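ATP-dependent 6-phosphofructokinase isozyme 2 (PDB 3UMO) phosphorylates D-fructose 6-phosphate to fructose 1,6-bisphosphate using ATP, with magnesium as cofactor, the first committing step of glycolysis, and works as a homodimer. Local coordinates at residues 46-51 and 294-300; 209-213 and 231-235; 241-245 and 303-307. One frame throughout, in Å; residues are numbered along the deposited sequence.

Contact 1 of 3, residues 46-51 and 294-300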
ATOM      1  N   ARG A  46      -0.594   2.019  33.213  1.00 18.55           N
ATOM      2  CA  ARG A  46      -1.994   2.171  32.821  1.00 25.10           C
ATOM      3  C   ARG A  46      -2.722   0.824  32.818  1.00 26.05           C
ATOM      4  O   ARG A  46      -3.861   0.719  33.290  1.00 21.82           O
ATOM      5  CB  ARG A  46      -2.105   2.855  31.458  1.00 22.18           C
ATOM      6  CG  ARG A  46      -1.549   4.277  31.446  1.00 24.73           C
ATOM      7  CD  ARG A  46      -1.533   4.857  30.039  1.00 25.62           C
ATOM      8  NE  ARG A  46      -2.873   5.195  29.566  1.00 28.82           N
ATOM      9  CZ  ARG A  46      -3.325   4.925  28.346  1.00 35.12           C
ATOM     10  NH1 ARG A  46      -2.546   4.308  27.471  1.00 32.03           N
ATOM     11  NH2 ARG A  46      -4.559   5.273  27.999  1.00 34.63           N
ATOM     12  N   ALA A  47      -2.057  -0.209  32.309  1.00 20.71           N
ATOM     13  CA  ALA A  47      -2.639  -1.556  32.290  1.00 20.10           C
ATOM     14  C   ALA A  47      -2.889  -2.040  33.707  1.00 23.49           C
ATOM     15  O   ALA A  47      -3.915  -2.665  34.000  1.00 21.09           O
ATOM     16  CB  ALA A  47      -1.722  -2.533  31.550  1.00 20.93           C
ATOM     17  N   ILE A  48      -1.948  -1.742  34.598  1.00 18.80           N
ATOM     18  CA  ILE A  48      -2.087  -2.153  35.986  1.00 24.71           C
ATOM     19  C   ILE A  48      -3.313  -1.493  36.614  1.00 24.91           C
ATOM     20  O   ILE A  48      -4.073  -2.141  37.335  1.00 24.93           O
ATOM     21  CB  ILE A  48      -0.802  -1.865  36.786  1.00 21.04           C
ATOM     22  CG1 ILE A  48       0.242  -2.940  36.458  1.00 22.25           C
ATOM     23  CG2 ILE A  48      -1.096  -1.817  38.281  1.00 23.61           C
ATOM     24  CD1 ILE A  48       1.654  -2.642  36.986  1.00 22.31           C
ATOM     25  N   ALA A  49      -3.523  -0.217  36.310  1.00 24.45           N
ATOM     26  CA  ALA A  49      -4.718   0.483  36.772  1.00 25.86           C
ATOM     27  C   ALA A  49      -5.995  -0.196  36.264  1.00 24.79           C
ATOM     28  O   ALA A  49      -6.942  -0.399  37.031  1.00 27.18           O
ATOM     29  CB  ALA A  49      -4.680   1.945  36.347  1.00 26.23           C
ATOM     30  N   HIS A  50      -6.022  -0.548  34.980  1.00 23.59           N
ATOM     31  CA  HIS A  50      -7.182  -1.236  34.404  1.00 26.97           C
ATOM     32  C   HIS A  50      -7.466  -2.546  35.126  1.00 30.84           C
ATOM     33  O   HIS A  50      -8.625  -2.925  35.313  1.00 26.83           O
ATOM     34  CB  HIS A  50      -6.980  -1.533  32.917  1.00 24.41           C
ATOM     35  CG  HIS A  50      -6.974  -0.316  32.050  1.00 27.43           C
ATOM     36  ND1 HIS A  50      -6.979   0.962  32.566  1.00 42.58           N
ATOM     37  CD2 HIS A  50      -6.974  -0.181  30.704  1.00 35.39           C
ATOM     38  CE1 HIS A  50      -6.980   1.832  31.572  1.00 48.36           C
ATOM     39  NE2 HIS A  50      -6.975   1.165  30.433  1.00 45.07           N
ATOM     40  N   LEU A  51      -6.405  -3.238  35.529  1.00 22.21           N
ATOM     41  CA  LEU A  51      -6.565  -4.538  36.174  1.00 23.27           C
ATOM     42  C   LEU A  51      -6.838  -4.426  37.671  1.00 28.76           C
ATOM     43  O   LEU A  51      -6.950  -5.433  38.368  1.00 29.88           O
ATOM     44  CB  LEU A  51      -5.361  -5.437  35.896  1.00 22.75           C
ATOM     45  CG  LEU A  51      -5.104  -5.732  34.415  1.00 24.67           C
ATOM     46  CD1 LEU A  51      -3.882  -6.628  34.261  1.00 23.14           C
ATOM     47  CD2 LEU A  51      -6.327  -6.361  33.759  1.00 24.29           C
ATOM     48  N   LEU A 294      -5.723  -0.589  25.930  1.00 24.63           N
ATOM     49  CA  LEU A 294      -5.102  -1.715  26.603  1.00 20.64           C
ATOM     50  C   LEU A 294      -6.153  -2.701  27.084  1.00 21.80           C
ATOM     51  O   LEU A 294      -7.327  -2.590  26.746  1.00 26.43           O
ATOM     52  CB  LEU A 294      -4.256  -1.228  27.778  1.00 26.57           C
ATOM     53  CG  LEU A 294      -3.294  -0.089  27.439  1.00 25.98           C
ATOM     54  CD1 LEU A 294      -2.670   0.489  28.694  1.00 25.12           C
ATOM     55  CD2 LEU A 294      -2.225  -0.571  26.478  1.00 24.04           C
ATOM     56  N   CYS A 295      -5.715  -3.670  27.874  1.00 20.69           N
ATOM     57  CA  CYS A 295      -6.604  -4.696  28.414  1.00 24.75           C
ATOM     58  C   CYS A 295      -7.663  -4.129  29.364  1.00 22.82           C
ATOM     59  O   CYS A 295      -7.393  -3.196  30.126  1.00 22.85           O
ATOM     60  CB  CYS A 295      -5.773  -5.738  29.172  1.00 23.22           C
ATOM     61  SG  CYS A 295      -4.792  -5.034  30.541  1.00 24.38           S
ATOM     62  N   SER A 296      -8.869  -4.697  29.325  1.00 21.45           N
ATOM     63  CA  SER A 296      -9.895  -4.360  30.302  1.00 22.71           C
ATOM     64  C   SER A 296      -9.941  -5.448  31.370  1.00 22.50           C
ATOM     65  O   SER A 296      -9.625  -6.606  31.097  1.00 25.70           O
ATOM     66  CB  SER A 296     -11.269  -4.233  29.641  1.00 28.00           C
ATOM     67  OG  SER A 296     -11.750  -5.504  29.243  1.00 28.67           O
ATOM     68  N   HIS A 297     -10.346  -5.076  32.579  1.00 23.59           N
ATOM     69  CA  HIS A 297     -10.445  -6.039  33.676  1.00 24.52           C
ATOM     70  C   HIS A 297     -11.332  -7.242  33.353  1.00 23.58           C
ATOM     71  O   HIS A 297     -10.949  -8.389  33.600  1.00 24.21           O
ATOM     72  CB  HIS A 297     -10.942  -5.361  34.957  1.00 27.60           C
ATOM     73  CG  HIS A 297     -11.180  -6.315  36.089  1.00 40.00           C
ATOM     74  ND1 HIS A 297     -12.346  -7.040  36.217  1.00 45.03           N
ATOM     75  CD2 HIS A 297     -10.400  -6.668  37.138  1.00 50.75           C
ATOM     76  CE1 HIS A 297     -12.274  -7.798  37.298  1.00 50.64           C
ATOM     77  NE2 HIS A 297     -11.103  -7.590  37.876  1.00 52.28           N
ATOM     78  N   ASP A 298     -12.518  -6.978  32.815  1.00 27.88           N
ATOM     79  CA  ASP A 298     -13.491  -8.042  32.580  1.00 29.59           C
ATOM     80  C   ASP A 298     -13.040  -9.036  31.515  1.00 25.63           C
ATOM     81  O   ASP A 298     -13.208 -10.243  31.690  1.00 25.11           O
ATOM     82  CB  ASP A 298     -14.861  -7.465  32.227  1.00 28.54           C
ATOM     83  CG  ASP A 298     -15.483  -6.696  33.378  1.00 42.04           C
ATOM     84  OD1 ASP A 298     -14.894  -6.687  34.483  1.00 34.55           O
ATOM     85  OD2 ASP A 298     -16.567  -6.106  33.180  1.00 47.14           O
ATOM     86  N   ASP A 299     -12.476  -8.536  30.419  1.00 23.02           N
ATOM     87  CA  ASP A 299     -11.976  -9.421  29.364  1.00 24.06           C
ATOM     88  C   ASP A 299     -10.811 -10.259  29.878  1.00 25.55           C
ATOM     89  O   ASP A 299     -10.710 -11.449  29.575  1.00 23.44           O
ATOM     90  CB  ASP A 299     -11.530  -8.620  28.137  1.00 23.29           C
ATOM     91  CG  ASP A 299     -12.687  -7.996  27.385  1.00 32.50           C
ATOM     92  OD1 ASP A 299     -13.828  -8.492  27.513  1.00 36.74           O
ATOM     93  OD2 ASP A 299     -12.440  -7.007  26.653  1.00 30.31           O
ATOM     94  N   THR A 300      -9.933  -9.637  30.658  1.00 21.03           N
ATOM     95  CA  THR A 300      -8.780 -10.350  31.210  1.00 20.62           C
ATOM     96  C   THR A 300      -9.255 -11.456  32.151  1.00 21.24           C
ATOM     97  O   THR A 300      -8.771 -12.588  32.096  1.00 21.32           O
ATOM     98  CB  THR A 300      -7.815  -9.385  31.942  1.00 21.18           C
ATOM     99  OG1 THR A 300      -7.374  -8.361  31.032  1.00 19.33           O
ATOM    100  CG2 THR A 300      -6.604 -10.134  32.491  1.00 23.19           C
TER
HETATM  101  O   HOH W   1     -10.813  -2.177  32.849  1.00 29.94           O
HETATM  102  O   HOH W   2      -6.311   1.866  27.216  1.00 34.41           O
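Arg46 lays its CB against the CD1 branch of Leu294 at 3.7 Å, the two side chains roughly perpendicular. The chain of Arg46 then bends at chi3 (73°), and its guanidinium is spent on a salt bridge with Glu76 and a hydrogen bond to Asn43, a substrate-site residue. Ala47 continues the apolar patch, Ala47 CB lying 4.1 Å from Cys295 SG. The ring of His50 turns its edge to the backbone of the other segment, CD2 lying 3.1 Å from Cys295 O and near the ring plane. A water accepts from His297 N at 2.9 Å and gives a weak bond to His50 O. In this ribokinase-family fold the contact ties the end of helix 40-50 to the start of helix 297-307, just after the potassium-binding loop, whose Asn289 bonds to Leu294 O. Leu51 closes the row: with CG anti to its carbonyl carbon (chi1 -60°), it sends CD2 between Cys295 SG, 3.8 Å away, and Thr300, whose OG1 is 3.5 Å from that methyl. That hydroxyl donates to Ser296 O at 2.9 Å, while Thr300 N reaches the same oxygen from the opposite face of its plane. Ser296 is the N-cap, its OG accepting a weak bond from Asp299 N.

Contact 2 of 3, residues 209-213 and 231-235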
ATOM      1  N   ALA A 209      15.636 -19.397  26.250  1.00 20.67           N
ATOM      2  CA  ALA A 209      15.077 -18.909  27.505  1.00 20.11           C
ATOM      3  C   ALA A 209      15.758 -19.584  28.697  1.00 28.26           C
ATOM      4  O   ALA A 209      16.115 -18.924  29.676  1.00 29.98           O
ATOM      5  CB  ALA A 209      13.576 -19.148  27.547  1.00 19.35           C
ATOM      6  N   GLN A 210      15.945 -20.899  28.602  1.00 27.81           N
ATOM      7  CA  GLN A 210      16.577 -21.636  29.687  0.53 31.37           C
ATOM      8  C   GLN A 210      18.030 -21.204  29.871  1.00 32.11           C
ATOM      9  O   GLN A 210      18.525 -21.172  30.995  1.00 33.55           O
ATOM     10  CB  GLN A 210      16.491 -23.146  29.461  0.53 34.65           C
ATOM     11  CG  GLN A 210      16.745 -23.967  30.722  0.53 34.42           C
ATOM     12  CD  GLN A 210      15.658 -23.780  31.769  0.53 37.00           C
ATOM     13  OE1 GLN A 210      14.488 -24.074  31.524  0.53 41.41           O
ATOM     14  NE2 GLN A 210      16.041 -23.282  32.941  0.53 28.43           N
ATOM     15  N   GLU A 211      18.690 -20.853  28.770  1.00 29.20           N
ATOM     16  CA  GLU A 211      20.083 -20.407  28.785  1.00 31.52           C
ATOM     17  C   GLU A 211      20.233 -19.147  29.638  1.00 32.41           C
ATOM     18  O   GLU A 211      21.188 -19.008  30.412  1.00 37.37           O
ATOM     19  CB  GLU A 211      20.527 -20.131  27.347  1.00 38.76           C
ATOM     20  CG  GLU A 211      22.014 -19.939  27.129  1.00 59.07           C
ATOM     21  CD  GLU A 211      22.335 -19.523  25.699  1.00 70.07           C
ATOM     22  OE1 GLU A 211      21.711 -20.064  24.759  1.00 65.57           O
ATOM     23  OE2 GLU A 211      23.205 -18.643  25.520  1.00 76.71           O
ATOM     24  N   ILE A 212      19.278 -18.234  29.496  1.00 31.61           N
ATOM     25  CA  ILE A 212      19.281 -16.984  30.257  1.00 32.01           C
ATOM     26  C   ILE A 212      19.051 -17.231  31.751  1.00 28.52           C
ATOM     27  O   ILE A 212      19.679 -16.596  32.600  1.00 33.22           O
ATOM     28  CB  ILE A 212      18.217 -16.015  29.714  1.00 27.96           C
ATOM     29  CG1 ILE A 212      18.548 -15.635  28.269  1.00 27.18           C
ATOM     30  CG2 ILE A 212      18.120 -14.767  30.584  1.00 28.13           C
ATOM     31  CD1 ILE A 212      17.422 -14.905  27.565  1.00 34.12           C
ATOM     32  N   VAL A 213      18.145 -18.150  32.068  1.00 27.67           N
ATOM     33  CA  VAL A 213      17.886 -18.493  33.460  1.00 27.54           C
ATOM     34  C   VAL A 213      19.107 -19.189  34.055  1.00 33.81           C
ATOM     35  O   VAL A 213      19.597 -18.792  35.112  1.00 34.87           O
ATOM     36  CB  VAL A 213      16.640 -19.384  33.607  1.00 29.50           C
ATOM     37  CG1 VAL A 213      16.463 -19.829  35.055  1.00 32.05           C
ATOM     38  CG2 VAL A 213      15.404 -18.636  33.121  1.00 27.90           C
ATOM     39  N   LEU A 231       5.848 -18.514  26.504  1.00 17.59           N
ATOM     40  CA  LEU A 231       6.588 -19.588  27.154  1.00 19.96           C
ATOM     41  C   LEU A 231       7.301 -19.005  28.370  1.00 20.96           C
ATOM     42  O   LEU A 231       8.109 -18.081  28.245  1.00 26.00           O
ATOM     43  CB  LEU A 231       7.600 -20.200  26.189  1.00 23.70           C
ATOM     44  CG  LEU A 231       8.347 -21.421  26.730  1.00 29.61           C
ATOM     45  CD1 LEU A 231       7.865 -22.678  26.028  1.00 43.92           C
ATOM     46  CD2 LEU A 231       9.840 -21.248  26.569  1.00 31.82           C
ATOM     47  N   GLY A 232       6.991 -19.542  29.547  1.00 19.99           N
ATOM     48  CA  GLY A 232       7.581 -19.066  30.783  1.00 22.22           C
ATOM     49  C   GLY A 232       8.582 -20.071  31.315  1.00 24.20           C
ATOM     50  O   GLY A 232       8.298 -21.269  31.382  1.00 23.28           O
ATOM     51  N   VAL A 233       9.762 -19.582  31.684  1.00 24.56           N
ATOM     52  CA  VAL A 233      10.831 -20.451  32.165  1.00 32.30           C
ATOM     53  C   VAL A 233      11.347 -20.004  33.535  1.00 29.66           C
ATOM     54  O   VAL A 233      11.528 -18.805  33.777  1.00 25.06           O
ATOM     55  CB  VAL A 233      11.987 -20.525  31.137  1.00 37.84           C
ATOM     56  CG1 VAL A 233      13.196 -21.229  31.718  1.00 47.72           C
ATOM     57  CG2 VAL A 233      11.523 -21.235  29.874  1.00 42.55           C
ATOM     58  N   ASP A 234      11.549 -20.988  34.415  1.00 27.30           N
ATOM     59  CA  ASP A 234      12.076 -20.815  35.760  1.00 36.45           C
ATOM     60  C   ASP A 234      13.323 -21.669  35.883  1.00 32.38           C
ATOM     61  O   ASP A 234      13.720 -22.339  34.932  1.00 31.82           O
ATOM     62  CB  ASP A 234      11.080 -21.367  36.780  1.00 43.17           C
ATOM     63  CG  ASP A 234      10.431 -20.291  37.600  1.00 51.77           C
ATOM     64  OD1 ASP A 234      10.927 -19.145  37.582  1.00 65.80           O
ATOM     65  OD2 ASP A 234       9.425 -20.601  38.272  1.00 46.19           O
ATOM     66  N   SER A 235      13.915 -21.683  37.072  1.00 37.72           N
ATOM     67  CA  SER A 235      14.990 -22.621  37.352  1.00 41.11           C
ATOM     68  C   SER A 235      14.402 -24.019  37.535  1.00 43.05           C
ATOM     69  O   SER A 235      15.119 -25.017  37.469  1.00 46.37           O
ATOM     70  CB  SER A 235      15.766 -22.208  38.609  1.00 45.14           C
ATOM     71  OG  SER A 235      14.953 -22.279  39.770  1.00 44.95           O
TER
HETATM   72  O   HOH W   3      13.150 -25.071  33.284  1.00 45.06           O
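Helix 209-213 and strand 231-233 run nearly parallel, 25° apart in direction with their axes 9.0 Å from each other, and Gln210 lies level with Val233 and Val213 with Ser235. This is helix-on-sheet packing: helix 204-214 lies against the antiparallel sheet of strands 221-224, 230-233 and 238-241, in the ATP-binding part of the ribokinase-like fold. Val233 carries most of the strand's side of the contact. Its two methyls divide the work: Val233 CG2 meets Ala209 CB at 3.7 Å, whereas CG1, anti to the backbone N, sits between Val213 and the amide of Gln210. Val213 brings CG2 to that same CG1, also at 3.7 Å, and turns its other methyl, CG1, to the backbone of Asp234 and Ser235. Farther back along the strand, Leu231 adds a looser touch of CD2 on Ala209 CB, 4.4 Å away. Ala209 and Val213 also lean on Val221 of the edge strand 221-224, next to the central strand 230-233, so the helix spans two strands. Within the sheet the backbone of Leu231 pairs with Val223 and that of Gly232 with Ile239, which holds the central strand from both sides. At the solvent-facing margin the packing turns polar. In one of its two modelled conformers, the Gln210 chain bends at chi2 (67°) and folds its amide over toward the strand's end. There NE2 donates to Asp234 O at 3.2 Å, a fairly straight bond with an N-H...O angle of 165°; the acceptor lies close to the amide plane, and the donor is tilted somewhat from the plane of the Asp234 carbonyl.

Contact 3 of 3, residues 241-245 and 303-307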
ATOM      1  N   VAL A 241       1.636 -21.216  27.544  1.00 18.50           N
ATOM      2  CA  VAL A 241       0.228 -20.891  27.675  1.00 17.27           C
ATOM      3  C   VAL A 241      -0.235 -20.276  26.367  1.00 17.74           C
ATOM      4  O   VAL A 241       0.362 -19.312  25.888  1.00 22.29           O
ATOM      5  CB  VAL A 241      -0.005 -19.910  28.829  1.00 17.58           C
ATOM      6  CG1 VAL A 241      -1.469 -19.446  28.847  1.00 22.27           C
ATOM      7  CG2 VAL A 241       0.365 -20.561  30.148  1.00 20.31           C
ATOM      8  N   VAL A 242      -1.291 -20.844  25.788  1.00 16.64           N
ATOM      9  CA  VAL A 242      -1.832 -20.368  24.516  1.00 19.78           C
ATOM     10  C   VAL A 242      -3.191 -19.712  24.762  1.00 16.06           C
ATOM     11  O   VAL A 242      -4.010 -20.250  25.506  1.00 22.26           O
ATOM     12  CB  VAL A 242      -1.981 -21.547  23.538  1.00 23.46           C
ATOM     13  CG1 VAL A 242      -2.300 -21.070  22.117  1.00 20.75           C
ATOM     14  CG2 VAL A 242      -0.701 -22.372  23.548  1.00 25.69           C
ATOM     15  N   PRO A 243      -3.431 -18.541  24.146  1.00 18.96           N
ATOM     16  CA  PRO A 243      -4.721 -17.867  24.320  1.00 18.24           C
ATOM     17  C   PRO A 243      -5.841 -18.664  23.671  1.00 18.08           C
ATOM     18  O   PRO A 243      -5.590 -19.502  22.799  1.00 18.26           O
ATOM     19  CB  PRO A 243      -4.554 -16.554  23.536  1.00 22.68           C
ATOM     20  CG  PRO A 243      -3.131 -16.483  23.112  1.00 22.38           C
ATOM     21  CD  PRO A 243      -2.567 -17.856  23.174  1.00 21.19           C
ATOM     22  N   PRO A 244      -7.086 -18.395  24.079  1.00 17.81           N
ATOM     23  CA  PRO A 244      -8.223 -19.028  23.409  1.00 20.26           C
ATOM     24  C   PRO A 244      -8.362 -18.509  21.981  1.00 18.87           C
ATOM     25  O   PRO A 244      -7.835 -17.435  21.662  1.00 22.71           O
ATOM     26  CB  PRO A 244      -9.423 -18.595  24.265  1.00 22.29           C
ATOM     27  CG  PRO A 244      -8.968 -17.379  24.991  1.00 26.04           C
ATOM     28  CD  PRO A 244      -7.499 -17.564  25.222  1.00 22.72           C
ATOM     29  N   PRO A 245      -9.048 -19.278  21.119  1.00 23.79           N
ATOM     30  CA  PRO A 245      -9.166 -18.924  19.701  1.00 27.91           C
ATOM     31  C   PRO A 245     -10.222 -17.854  19.463  1.00 28.87           C
ATOM     32  O   PRO A 245     -11.322 -18.151  18.994  1.00 32.30           O
ATOM     33  CB  PRO A 245      -9.571 -20.246  19.039  1.00 29.04           C
ATOM     34  CG  PRO A 245     -10.258 -21.021  20.114  1.00 28.73           C
ATOM     35  CD  PRO A 245      -9.623 -20.604  21.415  1.00 23.10           C
ATOM     36  N   ILE A 303     -10.778 -14.434  30.071  1.00 21.66           N
ATOM     37  CA  ILE A 303      -9.737 -15.255  29.458  1.00 21.68           C
ATOM     38  C   ILE A 303      -8.974 -16.048  30.524  1.00 21.37           C
ATOM     39  O   ILE A 303      -8.733 -17.246  30.362  1.00 20.29           O
ATOM     40  CB  ILE A 303      -8.765 -14.412  28.611  1.00 19.72           C
ATOM     41  CG1 ILE A 303      -9.511 -13.789  27.426  1.00 23.68           C
ATOM     42  CG2 ILE A 303      -7.606 -15.285  28.111  1.00 17.73           C
ATOM     43  CD1 ILE A 303      -8.746 -12.680  26.710  1.00 24.63           C
ATOM     44  N   TYR A 304      -8.615 -15.388  31.622  1.00 19.31           N
ATOM     45  CA  TYR A 304      -7.913 -16.068  32.707  1.00 24.86           C
ATOM     46  C   TYR A 304      -8.715 -17.245  33.270  1.00 29.28           C
ATOM     47  O   TYR A 304      -8.156 -18.306  33.535  1.00 25.16           O
ATOM     48  CB  TYR A 304      -7.538 -15.084  33.818  1.00 21.32           C
ATOM     49  CG  TYR A 304      -6.799 -15.720  34.972  1.00 22.44           C
ATOM     50  CD1 TYR A 304      -5.454 -16.052  34.866  1.00 24.61           C
ATOM     51  CD2 TYR A 304      -7.452 -15.993  36.171  1.00 35.01           C
ATOM     52  CE1 TYR A 304      -4.775 -16.635  35.922  1.00 27.26           C
ATOM     53  CE2 TYR A 304      -6.785 -16.575  37.232  1.00 42.52           C
ATOM     54  CZ  TYR A 304      -5.449 -16.893  37.104  1.00 35.84           C
ATOM     55  OH  TYR A 304      -4.796 -17.473  38.166  1.00 45.10           O
ATOM     56  N   ALA A 305     -10.021 -17.061  33.440  1.00 26.76           N
ATOM     57  CA  ALA A 305     -10.882 -18.147  33.913  1.00 28.40           C
ATOM     58  C   ALA A 305     -10.834 -19.347  32.969  1.00 30.95           C
ATOM     59  O   ALA A 305     -10.770 -20.498  33.414  1.00 29.40           O
ATOM     60  CB  ALA A 305     -12.314 -17.659  34.083  1.00 29.61           C
ATOM     61  N   TYR A 306     -10.865 -19.071  31.668  1.00 25.47           N
ATOM     62  CA  TYR A 306     -10.773 -20.120  30.657  1.00 27.61           C
ATOM     63  C   TYR A 306      -9.442 -20.856  30.755  1.00 26.63           C
ATOM     64  O   TYR A 306      -9.408 -22.081  30.744  1.00 26.83           O
ATOM     65  CB  TYR A 306     -10.951 -19.530  29.258  1.00 24.11           C
ATOM     66  CG  TYR A 306     -10.593 -20.464  28.120  1.00 27.49           C
ATOM     67  CD1 TYR A 306     -11.514 -21.386  27.632  1.00 35.18           C
ATOM     68  CD2 TYR A 306      -9.340 -20.407  27.514  1.00 30.87           C
ATOM     69  CE1 TYR A 306     -11.194 -22.229  26.587  1.00 37.54           C
ATOM     70  CE2 TYR A 306      -9.011 -21.251  26.471  1.00 37.42           C
ATOM     71  CZ  TYR A 306      -9.944 -22.156  26.010  1.00 34.98           C
ATOM     72  OH  TYR A 306      -9.619 -22.993  24.967  1.00 38.94           O
ATOM     73  N   LEU A 307      -8.347 -20.106  30.852  1.00 20.84           N
ATOM     74  CA  LEU A 307      -7.020 -20.709  30.946  1.00 23.87           C
ATOM     75  C   LEU A 307      -6.838 -21.526  32.225  1.00 25.17           C
ATOM     76  O   LEU A 307      -6.009 -22.440  32.274  1.00 29.93           O
ATOM     77  CB  LEU A 307      -5.938 -19.632  30.871  1.00 24.41           C
ATOM     78  CG  LEU A 307      -5.884 -18.791  29.599  1.00 22.59           C
ATOM     79  CD1 LEU A 307      -4.909 -17.640  29.782  1.00 22.09           C
ATOM     80  CD2 LEU A 307      -5.500 -19.648  28.402  1.00 25.06           C
TER
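An extended run of backbone, 241-245, passes beside one side of helix 303-307 without pairing with it, and the closest approach of CA atoms, Pro244 to Ile303, is 7.3 Å. Pro243, Pro244 and Pro245 in succession restrict this run, and Pro244 offers its ring to the helix. There it meets two side chains three residues apart, nearly one helical turn: CD rests on Ile303 CG2 at 3.7 Å, the proline ring standing crosswise to the isoleucine side chain, and CB lies 3.5 Å from Tyr306 CE2. The rings of Tyr306 and Pro244 lie alongside with reversed directions, CD2 and CE2 of the tyrosine against CB of the proline. With CG anti to the backbone N (chi1 168°), the tyrosine ring reaches out along the prolines, and its OH comes near Pro245. An alanine in place of Tyr306 is likely to open a gap beside Pro244 CB and take from Arg309 the ring of its cation-pi pair. On the dimer side, Val242 packs on Val242 of the second subunit and Tyr306 on Asp203 of that subunit. Leu307 works at the other end of the run: CD1 packs on Val241 CG1 at 4.0 Å, and CD2 comes within 3.3 Å of Val242 O. The contact is thus almost wholly apolar, joining the C-terminal helix to the loop that follows the small antiparallel sheet. Val241 ends strand 238-241, pairs with Ala230 and touches Val276 of helix 272-286, which also meets Ile303 through Ala281.

Contacts 1 and 3 share helix 297-307: contact 1 holds its capped start against helix 40-50, contact 3 its last turns against the proline-rich run, with centres about 15 Å apart. Contact 2 uses other elements, a helix and a strand of the small sheet, and lies about 26 Å from contact 1 between centres; its nearest atoms come within about 5 Å of contact 3 without touching. Contacts 1 and 2 reach the surface, through His50 and His297 and through Ser235, whereas contact 3 has no exposed residue among those that touch and faces the second subunit. Contact 1 ends in histidines and bridging waters, contact 2 in a glutamine-to-backbone bond modelled in one conformer, while contact 3 is apolar.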